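Local atomic coordinates of enoyl-CoA hydratase/isomerase family protein (Ruegeria pomeroyi, PDB entry 3L3S), a protein that probably acts as a hydro-lyase in fatty acid metabolism, as a trimer-forming member of the crotonase superfamily. Residues G16-L22 with V51-H57; L38-L42 with A95-L100; D127-A131 with H197-L201; F137-Q143 with M167-T173; N209-R215 with E241-G247. All coordinates share one frame; numbering follows the deposited sequence.

Contact 1 (G16-L22 with V51-H57)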
# COMPACT_ATOMS: atom_id res chain seq x y z
N GLY B 16 -1.71 32.86 5.81
CA GLY B 16 -1.58 31.58 6.50
C GLY B 16 -0.61 30.57 5.88
O GLY B 16 -0.25 29.58 6.52
N VAL B 17 -0.19 30.82 4.64
CA VAL B 17 0.73 29.95 3.92
C VAL B 17 2.17 30.38 4.14
O VAL B 17 2.53 31.52 3.82
CB VAL B 17 0.41 29.95 2.40
CG1 VAL B 17 1.21 28.88 1.68
CG2 VAL B 17 -1.07 29.77 2.16
N LEU B 18 2.99 29.48 4.69
CA LEU B 18 4.42 29.73 4.92
C LEU B 18 5.26 28.94 3.91
O LEU B 18 5.33 27.71 3.95
CB LEU B 18 4.83 29.37 6.37
CG LEU B 18 6.31 29.39 6.78
CD1 LEU B 18 6.99 30.75 6.56
CD2 LEU B 18 6.42 29.00 8.23
N THR B 19 5.89 29.68 3.00
CA THR B 19 6.72 29.09 1.97
C THR B 19 8.17 29.12 2.38
O THR B 19 8.72 30.17 2.73
CB THR B 19 6.49 29.78 0.60
OG1 THR B 19 5.12 29.60 0.21
CG2 THR B 19 7.37 29.18 -0.49
N LEU B 20 8.75 27.93 2.42
CA LEU B 20 10.14 27.69 2.76
C LEU B 20 10.87 27.48 1.44
O LEU B 20 10.70 26.46 0.76
CB LEU B 20 10.27 26.46 3.67
CG LEU B 20 9.54 26.50 5.03
CD1 LEU B 20 9.78 25.21 5.83
CD2 LEU B 20 9.99 27.71 5.82
N THR B 21 11.61 28.51 1.03
CA THR B 21 12.35 28.47 -0.22
C THR B 21 13.83 28.17 0.05
O THR B 21 14.59 29.03 0.51
CB THR B 21 12.12 29.78 -1.02
OG1 THR B 21 10.72 29.93 -1.27
CG2 THR B 21 12.84 29.74 -2.35
N LEU B 22 14.20 26.92 -0.20
CA LEU B 22 15.56 26.40 -0.01
C LEU B 22 16.64 27.18 -0.79
O LEU B 22 16.56 27.33 -2.01
CB LEU B 22 15.60 24.92 -0.42
CG LEU B 22 15.38 23.78 0.60
CD1 LEU B 22 14.08 23.92 1.37
CD2 LEU B 22 15.42 22.46 -0.15
N VAL B 51 0.74 30.71 11.12
CA VAL B 51 1.16 29.72 10.13
C VAL B 51 0.14 28.57 10.13
O VAL B 51 0.02 27.84 11.11
CB VAL B 51 2.57 29.16 10.44
CG1 VAL B 51 2.95 28.04 9.46
CG2 VAL B 51 3.59 30.29 10.40
N HIS B 52 -0.59 28.44 9.03
CA HIS B 52 -1.60 27.40 8.90
C HIS B 52 -1.12 26.23 8.05
O HIS B 52 -1.43 25.08 8.35
CB HIS B 52 -2.90 27.97 8.31
CG HIS B 52 -3.60 28.97 9.19
ND1 HIS B 52 -4.83 29.51 8.86
CD2 HIS B 52 -3.25 29.56 10.36
CE1 HIS B 52 -5.19 30.38 9.77
NE2 HIS B 52 -4.25 30.44 10.70
N VAL B 53 -0.41 26.53 6.96
CA VAL B 53 0.12 25.51 6.04
C VAL B 53 1.57 25.78 5.63
O VAL B 53 1.99 26.94 5.54
CB VAL B 53 -0.76 25.35 4.76
CG1 VAL B 53 -2.05 24.65 5.07
CG2 VAL B 53 -1.11 26.67 4.18
N LEU B 54 2.32 24.71 5.41
CA LEU B 54 3.73 24.80 5.00
C LEU B 54 3.95 24.37 3.56
O LEU B 54 3.38 23.37 3.11
CB LEU B 54 4.61 23.90 5.88
CG LEU B 54 5.01 24.15 7.34
CD1 LEU B 54 5.91 25.35 7.41
CD2 LEU B 54 3.80 24.29 8.25
N VAL B 55 4.76 25.15 2.84
CA VAL B 55 5.14 24.84 1.46
C VAL B 55 6.67 24.82 1.43
O VAL B 55 7.31 25.74 1.92
CB VAL B 55 4.60 25.86 0.40
CG1 VAL B 55 5.17 25.54 -0.99
CG2 VAL B 55 3.07 25.84 0.34
N ILE B 56 7.23 23.71 0.94
CA ILE B 56 8.68 23.53 0.83
C ILE B 56 9.03 23.55 -0.66
O ILE B 56 8.67 22.64 -1.41
CB ILE B 56 9.15 22.21 1.52
CG1 ILE B 56 8.84 22.28 3.02
CG2 ILE B 56 10.65 22.00 1.31
CD1 ILE B 56 9.07 21.00 3.79
N HIS B 57 9.74 24.59 -1.06
CA HIS B 57 10.13 24.78 -2.45
C HIS B 57 11.65 24.80 -2.62
O HIS B 57 12.35 25.61 -2.01
CB HIS B 57 9.51 26.11 -2.95
CG HIS B 57 9.61 26.36 -4.43
ND1 HIS B 57 9.39 27.60 -4.98
CD2 HIS B 57 9.88 25.53 -5.47
CE1 HIS B 57 9.50 27.54 -6.29
NE2 HIS B 57 9.80 26.29 -6.62
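Gly-16 O is gripped by two successive amides at the start of this strand pair. His-52 N donates to Gly-16 O at 2.8 Å, in the carbonyl plane and on a lone pair, while Val-53 N reaches the same Gly-16 O at 3.1 Å from a tilted position. Gly-16 suits this turn because its phi is positive (82°) and a beta carbon would press tightly on His-52 ND1; instead its CA lies over one face of the imidazole, whose ND1 is hydrogen-bonded to Ala-206 O. Beyond this fork the amides alternate in regular parallel fashion, the shortest bond running from Leu-20 N to Val-55 O at 2.7 Å. The strands are neighbours in the main sheet of the crotonase fold and belong to a beta-alpha-beta crossover whose connecting helix is 32-45. Alternation sorts the side chains. The beta-branched Val-17, Val-53 and Val-55 touch helix 194-207 from one face, where Thr-19 also lies; the methyl Val-17 CG1 meets Val-55 CG2 at 3.8 Å. Leucines and Ile-56 fill the other face, where helix 32-45 covers the leucines. There Leu-18 has CG anti to its amide nitrogen (chi1 173°), which lays it alongside Leu-54 and brings CD2 within 3.8 Å of Leu-54 CD1; the same CD2 touches Val-51 CG2. Farther along, Leu-22 CD1 packs on Ile-56 CG2 at 3.9 Å.

Contact 2 (L38-L42 with A95-L100)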
# COMPACT_ATOMS: atom_id res chain seq x y z
N LEU B 38 16.13 24.37 8.56
CA LEU B 38 14.83 23.80 8.20
C LEU B 38 14.06 23.35 9.42
O LEU B 38 12.84 23.47 9.46
CB LEU B 38 14.98 22.64 7.23
CG LEU B 38 15.07 22.94 5.73
CD1 LEU B 38 15.49 21.66 5.01
CD2 LEU B 38 13.73 23.46 5.19
N HIS B 39 14.79 22.88 10.44
CA HIS B 39 14.16 22.42 11.67
C HIS B 39 13.72 23.59 12.55
O HIS B 39 12.65 23.53 13.16
CB HIS B 39 15.09 21.47 12.43
CG HIS B 39 14.38 20.41 13.22
ND1 HIS B 39 15.04 19.35 13.79
CD2 HIS B 39 13.08 20.27 13.58
CE1 HIS B 39 14.19 18.61 14.48
NE2 HIS B 39 12.99 19.15 14.37
N ASP B 40 14.51 24.66 12.55
CA ASP B 40 14.21 25.87 13.32
C ASP B 40 12.96 26.54 12.77
O ASP B 40 12.12 27.01 13.53
CB ASP B 40 15.39 26.85 13.26
CG ASP B 40 16.17 26.90 14.55
OD1 ASP B 40 17.37 26.53 14.55
OD2 ASP B 40 15.58 27.32 15.58
N ALA B 41 12.83 26.51 11.45
CA ALA B 41 11.69 27.09 10.73
C ALA B 41 10.41 26.30 10.97
O ALA B 41 9.31 26.86 10.97
CB ALA B 41 12.00 27.16 9.24
N LEU B 42 10.57 25.00 11.20
CA LEU B 42 9.46 24.08 11.45
C LEU B 42 8.99 24.14 12.91
O LEU B 42 7.79 24.09 13.16
CB LEU B 42 9.87 22.66 11.06
CG LEU B 42 8.84 21.54 11.21
CD1 LEU B 42 7.68 21.74 10.23
CD2 LEU B 42 9.51 20.22 10.99
N ALA B 95 15.65 13.44 12.74
CA ALA B 95 14.81 14.19 13.68
C ALA B 95 13.94 15.22 12.97
O ALA B 95 12.80 15.47 13.38
CB ALA B 95 15.67 14.86 14.76
N LEU B 96 14.46 15.78 11.87
CA LEU B 96 13.75 16.76 11.05
C LEU B 96 12.64 16.07 10.27
O LEU B 96 11.47 16.46 10.35
CB LEU B 96 14.72 17.46 10.09
CG LEU B 96 14.19 18.18 8.83
CD1 LEU B 96 13.49 19.48 9.18
CD2 LEU B 96 15.34 18.43 7.87
N MSE B 97 13.02 14.99 9.59
CA MSE B 97 12.11 14.21 8.76
C MSE B 97 10.96 13.59 9.52
O MSE B 97 9.85 13.48 8.99
CB MSE B 97 12.88 13.15 7.98
CG MSE B 97 13.99 13.70 7.11
SE MSE B 97 13.34 14.85 5.72
CE MSE B 97 15.05 15.44 4.98
N LEU B 98 11.21 13.26 10.79
CA LEU B 98 10.21 12.67 11.69
C LEU B 98 9.19 13.75 12.02
O LEU B 98 8.00 13.60 11.71
CB LEU B 98 10.87 12.18 12.98
CG LEU B 98 10.71 10.72 13.44
CD1 LEU B 98 11.42 10.53 14.78
CD2 LEU B 98 9.24 10.32 13.54
N ASP B 99 9.69 14.87 12.55
CA ASP B 99 8.91 16.05 12.93
C ASP B 99 8.06 16.62 11.78
O ASP B 99 6.97 17.13 12.02
CB ASP B 99 9.85 17.17 13.40
CG ASP B 99 10.13 17.14 14.89
OD1 ASP B 99 9.83 16.13 15.58
OD2 ASP B 99 10.65 18.16 15.38
N LEU B 100 8.60 16.54 10.56
CA LEU B 100 7.96 17.03 9.35
C LEU B 100 6.82 16.12 8.87
O LEU B 100 5.79 16.61 8.39
CB LEU B 100 9.01 17.23 8.24
CG LEU B 100 8.56 17.75 6.87
CD1 LEU B 100 7.97 19.15 7.01
CD2 LEU B 100 9.71 17.73 5.89
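A histidine-carboxylate hydrogen bond, from His-39 to Asp-99, ties two helices together at an interface otherwise built mostly of leucines. His-39 NE2 donates to Asp-99 OD2 at 2.7 Å, almost straight. The oxygen lies in the plane of the imidazole, yet the ring approaches from above the carboxylate plane, and the two flat groups stand 79° apart. A chi1 of -149° swings the buried His-39 ring across to the second helix, where the backbone of Leu-96 supports it: Leu-96 CA sits 4.0 Å from the centroid of the His-39 ring, over its face, in a CH-pi contact. Ring and aspartate thus fix each other, and the carboxylate would be expected to favour a protonated or strongly polarised imidazole. Leucine suits the positions around this pair. Leu-96 CD1 lies against the backbone of His-39 and reaches Leu-38 CB at 4.0 Å, while Leu-42 CD2 rests against Asp-99 CB at 3.9 Å and Leu-100 CB at 4.1 Å. Leu-38 also leans on Leu-22 of strand 17-22, and Leu-100 on Leu-122. With segment axes 10.1 Å apart and inclined by 29°, this is the roughly parallel packing of the crossover helix 32-45 against helix 84-101, within the helical layer beside the main sheet of the crotonase fold.

Contact 3 (D127-A131 with H197-L201)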
# COMPACT_ATOMS: atom_id res chain seq x y z
N ASP B 127 3.24 15.90 3.30
CA ASP B 127 1.92 15.29 3.14
C ASP B 127 1.54 15.21 1.66
O ASP B 127 1.08 14.17 1.18
CB ASP B 127 0.85 16.09 3.89
CG ASP B 127 1.06 16.08 5.40
OD1 ASP B 127 1.31 15.00 5.97
OD2 ASP B 127 0.95 17.17 6.01
N LEU B 128 1.77 16.32 0.95
CA LEU B 128 1.49 16.41 -0.48
C LEU B 128 2.73 16.79 -1.32
O LEU B 128 3.70 17.35 -0.79
CB LEU B 128 0.34 17.39 -0.74
CG LEU B 128 -0.99 17.17 -0.01
CD1 LEU B 128 -1.97 18.29 -0.32
CD2 LEU B 128 -1.58 15.81 -0.35
N ALA B 129 2.72 16.42 -2.60
CA ALA B 129 3.83 16.71 -3.51
C ALA B 129 3.30 16.90 -4.93
O ALA B 129 2.56 16.06 -5.44
CB ALA B 129 4.86 15.59 -3.48
N TYR B 130 3.64 18.04 -5.52
CA TYR B 130 3.21 18.38 -6.88
C TYR B 130 4.42 18.65 -7.75
O TYR B 130 5.31 19.44 -7.40
CB TYR B 130 2.25 19.59 -6.85
CG TYR B 130 0.98 19.32 -6.08
CD1 TYR B 130 -0.14 18.74 -6.71
CD2 TYR B 130 0.93 19.53 -4.68
CE1 TYR B 130 -1.29 18.36 -5.97
CE2 TYR B 130 -0.21 19.16 -3.93
CZ TYR B 130 -1.31 18.57 -4.57
OH TYR B 130 -2.37 18.12 -3.82
N ALA B 131 4.45 17.98 -8.89
CA ALA B 131 5.56 18.12 -9.82
C ALA B 131 5.22 18.58 -11.22
O ALA B 131 4.06 18.58 -11.63
CB ALA B 131 6.34 16.81 -9.87
N HIS B 197 -1.18 26.48 -8.73
CA HIS B 197 -1.86 25.28 -8.23
C HIS B 197 -1.58 25.04 -6.75
O HIS B 197 -2.52 24.82 -5.98
CB HIS B 197 -1.44 24.05 -9.04
CG HIS B 197 -2.19 22.80 -8.68
ND1 HIS B 197 -3.38 22.46 -9.27
CD2 HIS B 197 -1.91 21.82 -7.79
CE1 HIS B 197 -3.81 21.32 -8.76
NE2 HIS B 197 -2.94 20.91 -7.86
N VAL B 198 -0.30 25.07 -6.38
CA VAL B 198 0.16 24.87 -5.00
C VAL B 198 -0.31 26.02 -4.11
O VAL B 198 -0.83 25.78 -3.03
CB VAL B 198 1.70 24.72 -4.96
CG1 VAL B 198 2.23 24.69 -3.51
CG2 VAL B 198 2.11 23.44 -5.67
N ALA B 199 -0.18 27.26 -4.60
CA ALA B 199 -0.58 28.45 -3.85
C ALA B 199 -2.09 28.50 -3.55
O ALA B 199 -2.49 28.87 -2.44
CB ALA B 199 -0.14 29.71 -4.58
N ASP B 200 -2.91 28.06 -4.51
CA ASP B 200 -4.37 28.03 -4.37
C ASP B 200 -4.82 26.89 -3.46
O ASP B 200 -5.73 27.06 -2.64
CB ASP B 200 -5.07 27.88 -5.73
CG ASP B 200 -4.86 29.09 -6.65
OD1 ASP B 200 -4.68 30.22 -6.15
OD2 ASP B 200 -4.88 28.90 -7.88
N LEU B 201 -4.15 25.74 -3.61
CA LEU B 201 -4.44 24.53 -2.84
C LEU B 201 -4.05 24.75 -1.37
O LEU B 201 -4.81 24.39 -0.47
CB LEU B 201 -3.68 23.36 -3.45
CG LEU B 201 -4.05 21.91 -3.11
CD1 LEU B 201 -4.10 21.08 -4.38
CD2 LEU B 201 -3.03 21.35 -2.15
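Helix 194-207 covers one face of the main sheet of the crotonase fold, and here it lies against strand 128-131, running roughly antiparallel to it. Tyr-130 and Leu-128, two residues apart on the strand, both point toward the helix and carry the contact. The tyrosine ring stands among three helix residues. On one side of it His-197 brings its ring edge, with NE2 3.6 Å from Tyr-130 CE1; the two planes are inclined at 57° in an oblique aromatic pair. At its root Tyr-130 CB meets Val-198 CG2 at 4.0 Å. At the far end Leu-201, coming from the opposite direction, sets CD1 3.8 Å from Tyr-130 CZ. Leu-201 points toward the strand, and with CG anti to its own nitrogen (chi1 -164°) its other methyl, CD2, touches Leu-128 CD1 at 3.7 Å. A tyrosine suits the site because its ring fills the space between strand and helix while its hydroxyl extends to the subunit boundary, where OH is hydrogen-bonded to Glu-166 OE2 of the third subunit. Removing that hydroxyl, as a phenylalanine in place of Tyr-130 does, would probably leave this glutamate without its mate across the interface. The chemistry is therefore divided: within the chain, apolar and aromatic packing holds strand to helix, and the hydroxyl of Tyr-130 joins the strand to the third subunit.

Contact 4 (F137-Q143 with M167-T173)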
# COMPACT_ATOMS: atom_id res chain seq x y z
N PHE B 137 13.26 11.60 -10.31
CA PHE B 137 13.37 11.09 -8.94
C PHE B 137 14.40 9.99 -8.85
O PHE B 137 14.42 9.06 -9.67
CB PHE B 137 11.99 10.60 -8.47
CG PHE B 137 10.88 11.60 -8.68
CD1 PHE B 137 10.61 12.57 -7.70
CD2 PHE B 137 10.17 11.65 -9.89
CE1 PHE B 137 9.64 13.58 -7.92
CE2 PHE B 137 9.21 12.66 -10.13
CZ PHE B 137 8.94 13.62 -9.15
N CYS B 138 15.23 10.04 -7.81
CA CYS B 138 16.29 9.07 -7.66
C CYS B 138 16.72 8.77 -6.24
O CYS B 138 16.49 9.56 -5.32
CB CYS B 138 17.51 9.56 -8.45
SG CYS B 138 18.89 8.42 -8.56
N LEU B 139 17.32 7.59 -6.10
CA LEU B 139 17.93 7.07 -4.87
C LEU B 139 19.24 6.46 -5.43
O LEU B 139 19.32 5.25 -5.66
CB LEU B 139 17.05 6.01 -4.18
CG LEU B 139 15.77 6.40 -3.42
CD1 LEU B 139 15.22 5.19 -2.68
CD2 LEU B 139 16.03 7.53 -2.45
N PRO B 140 20.31 7.29 -5.61
CA PRO B 140 21.62 6.89 -6.15
C PRO B 140 22.74 6.27 -5.31
O PRO B 140 23.87 6.20 -5.78
CB PRO B 140 22.09 8.20 -6.78
CG PRO B 140 21.71 9.19 -5.72
CD PRO B 140 20.34 8.72 -5.24
N GLY B 141 22.43 5.79 -4.11
CA GLY B 141 23.44 5.20 -3.23
C GLY B 141 24.35 4.09 -3.71
O GLY B 141 25.56 4.14 -3.48
N VAL B 142 23.77 3.10 -4.39
CA VAL B 142 24.51 1.95 -4.92
C VAL B 142 25.63 2.30 -5.91
O VAL B 142 26.66 1.62 -5.95
CB VAL B 142 23.54 0.92 -5.55
CG1 VAL B 142 22.81 0.16 -4.46
CG2 VAL B 142 22.55 1.61 -6.49
N GLN B 143 25.43 3.40 -6.63
CA GLN B 143 26.38 3.90 -7.62
C GLN B 143 27.58 4.59 -6.97
O GLN B 143 28.64 4.71 -7.58
CB GLN B 143 25.68 4.90 -8.55
CG GLN B 143 24.28 4.49 -9.01
CD GLN B 143 23.54 5.63 -9.69
OE1 GLN B 143 23.68 6.80 -9.32
NE2 GLN B 143 22.73 5.28 -10.68
N MSE B 167 14.04 1.21 -6.81
CA MSE B 167 14.74 2.49 -6.75
C MSE B 167 16.04 2.36 -5.98
O MSE B 167 17.10 2.76 -6.47
CB MSE B 167 13.89 3.57 -6.07
CG MSE B 167 12.62 3.95 -6.74
SE MSE B 167 11.94 5.60 -5.97
CE MSE B 167 12.96 6.86 -7.05
N ALA B 168 15.95 1.76 -4.80
CA ALA B 168 17.08 1.56 -3.91
C ALA B 168 18.16 0.62 -4.46
O ALA B 168 19.34 0.93 -4.35
CB ALA B 168 16.59 1.08 -2.57
N LEU B 169 17.74 -0.48 -5.09
CA LEU B 169 18.68 -1.45 -5.66
C LEU B 169 19.36 -1.03 -6.98
O LEU B 169 20.57 -1.22 -7.12
CB LEU B 169 18.03 -2.82 -5.83
CG LEU B 169 17.61 -3.65 -4.61
CD1 LEU B 169 17.16 -5.02 -5.10
CD2 LEU B 169 18.72 -3.80 -3.60
N THR B 170 18.59 -0.47 -7.92
CA THR B 170 19.16 -0.06 -9.21
C THR B 170 19.76 1.35 -9.27
O THR B 170 20.61 1.61 -10.11
CB THR B 170 18.15 -0.20 -10.37
OG1 THR B 170 17.12 0.79 -10.24
CG2 THR B 170 17.53 -1.57 -10.39
N GLY B 171 19.26 2.25 -8.41
CA GLY B 171 19.75 3.63 -8.38
C GLY B 171 19.42 4.50 -9.59
O GLY B 171 20.01 5.57 -9.77
N ALA B 172 18.45 4.04 -10.38
CA ALA B 172 18.02 4.72 -11.59
C ALA B 172 17.17 5.96 -11.36
O ALA B 172 16.59 6.13 -10.29
CB ALA B 172 17.27 3.74 -12.49
N THR B 173 17.14 6.83 -12.37
CA THR B 173 16.33 8.04 -12.31
C THR B 173 15.01 7.72 -12.99
O THR B 173 14.97 7.09 -14.05
CB THR B 173 17.01 9.26 -12.98
OG1 THR B 173 17.30 8.97 -14.35
CG2 THR B 173 18.30 9.63 -12.26
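Val-142 points toward the end of helix 161-170 and spreads its two methyls over carbonyls of its last turn: CG1 lies 3.6 Å from Ala-168 O, and CG2 lies 3.5 Å from Leu-169 O. The methyl that faces Gly-171, CG2, is put there by a chi1 of -74°, which sets it between the backbone nitrogen and the carbonyl carbon. Replacing this valine by an alanine would probably open a gap against those carbonyls and let the helix end shift. Gly-171 has to be small, since a beta carbon on it would collide with Val-142 CG2, and its positive phi turns the chain out of the helix at a conformation that favours glycine. Its CA also makes a CA-H...O contact with Leu-139 O at 3.2 Å. The end of the helix thus lies against strand 137-138, an outer strand of the small three-stranded parallel sheet of the crotonase fold, and against the loop after it. Leu-139 and Met-167, a selenomethionine, cross at about a right angle, with Leu-139 CD1 over Met-167 CB at 4.0 Å; Leu-120 of helix 118-124 touches both. Beyond CB the Met-167 chain bends at chi3 (85°), so that its CE turns to the backbone of Phe-137 and lies 3.7 Å from Phe-137 O. Cys-138 turns its thiol to the backbone after the helix, SG standing 3.3 Å from Gly-171 O, while its CB packs on Thr-173 CG2 at 3.9 Å. Val-142 also packs on Arg-208 of the second subunit.

Contact 5 (N209-R215 with E241-G247)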
# COMPACT_ATOMS: atom_id res chain seq x y z
N ASN B 209 -11.62 25.76 8.64
CA ASN B 209 -11.65 25.68 10.10
C ASN B 209 -10.46 24.82 10.54
O ASN B 209 -10.40 23.62 10.29
CB ASN B 209 -12.99 25.08 10.53
CG ASN B 209 -13.20 25.08 12.03
OD1 ASN B 209 -12.57 25.82 12.76
ND2 ASN B 209 -14.09 24.22 12.48
N GLN B 210 -9.47 25.50 11.11
CA GLN B 210 -8.20 24.91 11.51
C GLN B 210 -8.12 23.80 12.57
O GLN B 210 -7.43 22.81 12.33
CB GLN B 210 -7.20 26.02 11.84
CG GLN B 210 -6.90 26.98 10.67
CD GLN B 210 -6.33 26.27 9.44
OE1 GLN B 210 -5.19 25.81 9.46
NE2 GLN B 210 -7.13 26.18 8.39
N ALA B 211 -8.84 23.94 13.69
CA ALA B 211 -8.78 22.92 14.74
C ALA B 211 -9.13 21.48 14.30
O ALA B 211 -8.41 20.56 14.68
CB ALA B 211 -9.57 23.37 16.00
N PRO B 212 -10.20 21.28 13.47
CA PRO B 212 -10.52 19.92 13.04
C PRO B 212 -9.53 19.39 11.99
O PRO B 212 -9.38 18.18 11.84
CB PRO B 212 -11.90 20.07 12.40
CG PRO B 212 -12.50 21.14 13.14
CD PRO B 212 -11.37 22.14 13.20
N LEU B 213 -8.88 20.32 11.28
CA LEU B 213 -7.90 20.01 10.23
C LEU B 213 -6.65 19.40 10.84
O LEU B 213 -6.17 18.37 10.37
CB LEU B 213 -7.51 21.30 9.48
CG LEU B 213 -7.00 21.40 8.04
CD1 LEU B 213 -6.25 22.71 7.92
CD2 LEU B 213 -6.09 20.27 7.62
N ARG B 214 -6.11 20.07 11.86
CA ARG B 214 -4.89 19.63 12.54
C ARG B 214 -5.10 18.37 13.34
O ARG B 214 -4.29 17.44 13.26
CB ARG B 214 -4.32 20.74 13.41
CG ARG B 214 -3.78 21.86 12.58
CD ARG B 214 -3.62 23.13 13.35
NE ARG B 214 -3.61 24.25 12.43
CZ ARG B 214 -3.43 25.51 12.78
NH1 ARG B 214 -3.23 25.84 14.05
NH2 ARG B 214 -3.47 26.46 11.85
N ARG B 215 -6.23 18.31 14.04
CA ARG B 215 -6.61 17.15 14.84
C ARG B 215 -6.88 15.98 13.88
O ARG B 215 -6.47 14.85 14.14
CB ARG B 215 -7.86 17.48 15.66
CG ARG B 215 -8.19 16.53 16.79
CD ARG B 215 -7.40 16.82 18.06
NE ARG B 215 -7.62 15.76 19.05
CZ ARG B 215 -6.75 14.79 19.32
NH1 ARG B 215 -5.59 14.73 18.68
NH2 ARG B 215 -7.06 13.86 20.21
N GLU B 241 -15.62 15.28 18.26
CA GLU B 241 -15.03 16.60 18.50
C GLU B 241 -15.17 17.54 17.28
O GLU B 241 -15.38 18.73 17.47
CB GLU B 241 -13.57 16.42 18.90
CG GLU B 241 -12.81 17.69 19.27
CD GLU B 241 -11.40 17.68 18.71
OE1 GLU B 241 -10.46 17.33 19.47
OE2 GLU B 241 -11.23 18.02 17.50
N HIS B 242 -15.10 16.99 16.06
CA HIS B 242 -15.23 17.78 14.82
C HIS B 242 -16.64 18.32 14.67
O HIS B 242 -16.85 19.42 14.16
CB HIS B 242 -14.94 16.92 13.57
CG HIS B 242 -13.55 16.39 13.47
ND1 HIS B 242 -12.48 16.95 14.14
CD2 HIS B 242 -13.05 15.34 12.79
CE1 HIS B 242 -11.39 16.26 13.87
NE2 HIS B 242 -11.71 15.28 13.06
N PHE B 243 -17.61 17.50 15.07
CA PHE B 243 -19.01 17.86 15.01
C PHE B 243 -19.45 18.75 16.18
O PHE B 243 -20.54 19.32 16.15
CB PHE B 243 -19.89 16.60 14.87
CG PHE B 243 -20.06 16.14 13.45
CD1 PHE B 243 -21.28 16.34 12.78
CD2 PHE B 243 -18.98 15.55 12.75
CE1 PHE B 243 -21.43 15.96 11.40
CE2 PHE B 243 -19.11 15.16 11.38
CZ PHE B 243 -20.34 15.37 10.71
N MSE B 244 -18.58 18.89 17.18
CA MSE B 244 -18.87 19.74 18.33
C MSE B 244 -18.14 21.07 18.25
O MSE B 244 -18.39 21.98 19.05
CB MSE B 244 -18.54 19.00 19.64
CG MSE B 244 -19.38 17.74 19.86
SE MSE B 244 -21.28 18.14 19.90
CE MSE B 244 -21.93 17.44 18.25
N ASP B 245 -17.28 21.20 17.23
CA ASP B 245 -16.48 22.40 16.97
C ASP B 245 -17.39 23.58 16.60
O ASP B 245 -18.33 23.42 15.82
CB ASP B 245 -15.50 22.11 15.81
CG ASP B 245 -14.33 23.09 15.77
OD1 ASP B 245 -14.49 24.20 15.23
OD2 ASP B 245 -13.24 22.73 16.28
N PRO B 246 -17.15 24.78 17.20
CA PRO B 246 -17.97 25.96 16.89
C PRO B 246 -17.82 26.48 15.45
O PRO B 246 -18.72 27.15 14.93
CB PRO B 246 -17.49 26.98 17.92
CG PRO B 246 -16.08 26.56 18.22
CD PRO B 246 -16.22 25.07 18.31
N GLY B 247 -16.72 26.11 14.80
CA GLY B 247 -16.46 26.53 13.43
C GLY B 247 -17.04 25.65 12.33
O GLY B 247 -16.72 25.85 11.16
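Asp-245 OD1 is gripped by two donors that reach it from opposite faces of the carboxylate. Asn-209 ND2 donates to it at 2.8 Å and 174°; OD1 lies in the amide plane, but the bond arrives from above the carboxylate plane. Gly-247 N meets Asp-245 OD1 at 3.0 Å, closing an Asx turn. Asn-209 has CG anti to its backbone nitrogen (chi1 -174°), which carries the amide out to the aspartate, and ND2 also donates to Gly-145 O of the third subunit. Glycine suits position 247, since a beta carbon there would clash with Asn-209 OD1. At the other end Arg-215 NE and Glu-241 OE1 form a salt bridge at 3.3 Å whose hydrogen bond is weak, the oxygen lying at the guanidinium edge. Between these polar pairs Pro-212 packs as a wedge: its CB is 3.6 Å from His-242 ND1, and its CG 3.6 Å from Asp-245 OD2. His-242 NE2 bonds to Thr-149 OG1 of the third subunit. The Asn-209 to Asp-245 bond thus fastens the start of helix 210-223 to the turn after helix 228-244, Arg-215 and Glu-241 add a looser tie between the helices, and Asn-209 and His-242 extend the bonding into the trimer interface.

How the contacts relate
Contacts 1 and 3 lie on the main sheet, their centres about 11 Å apart, and meet where Val-55 packs on Val-198. Contact 2, its centre about 13 Å from that of contact 1, lies on the other side of that sheet and alternates with contact 1 along the chain, helix 32-45 linking the two strands. Contact 4 is nested in the loop closed by contact 3 and touches it through Ala-131 and Phe-137. Contact 5 closes last, about 42 Å from contact 4 between centres, but Gln-210 and Arg-214 meet His-52 of contact 1. Contacts 2 and 4 touch the second subunit, contacts 3 and 5 the third, so helices 84-101 and 194-207 of the core also border neighbouring subunits.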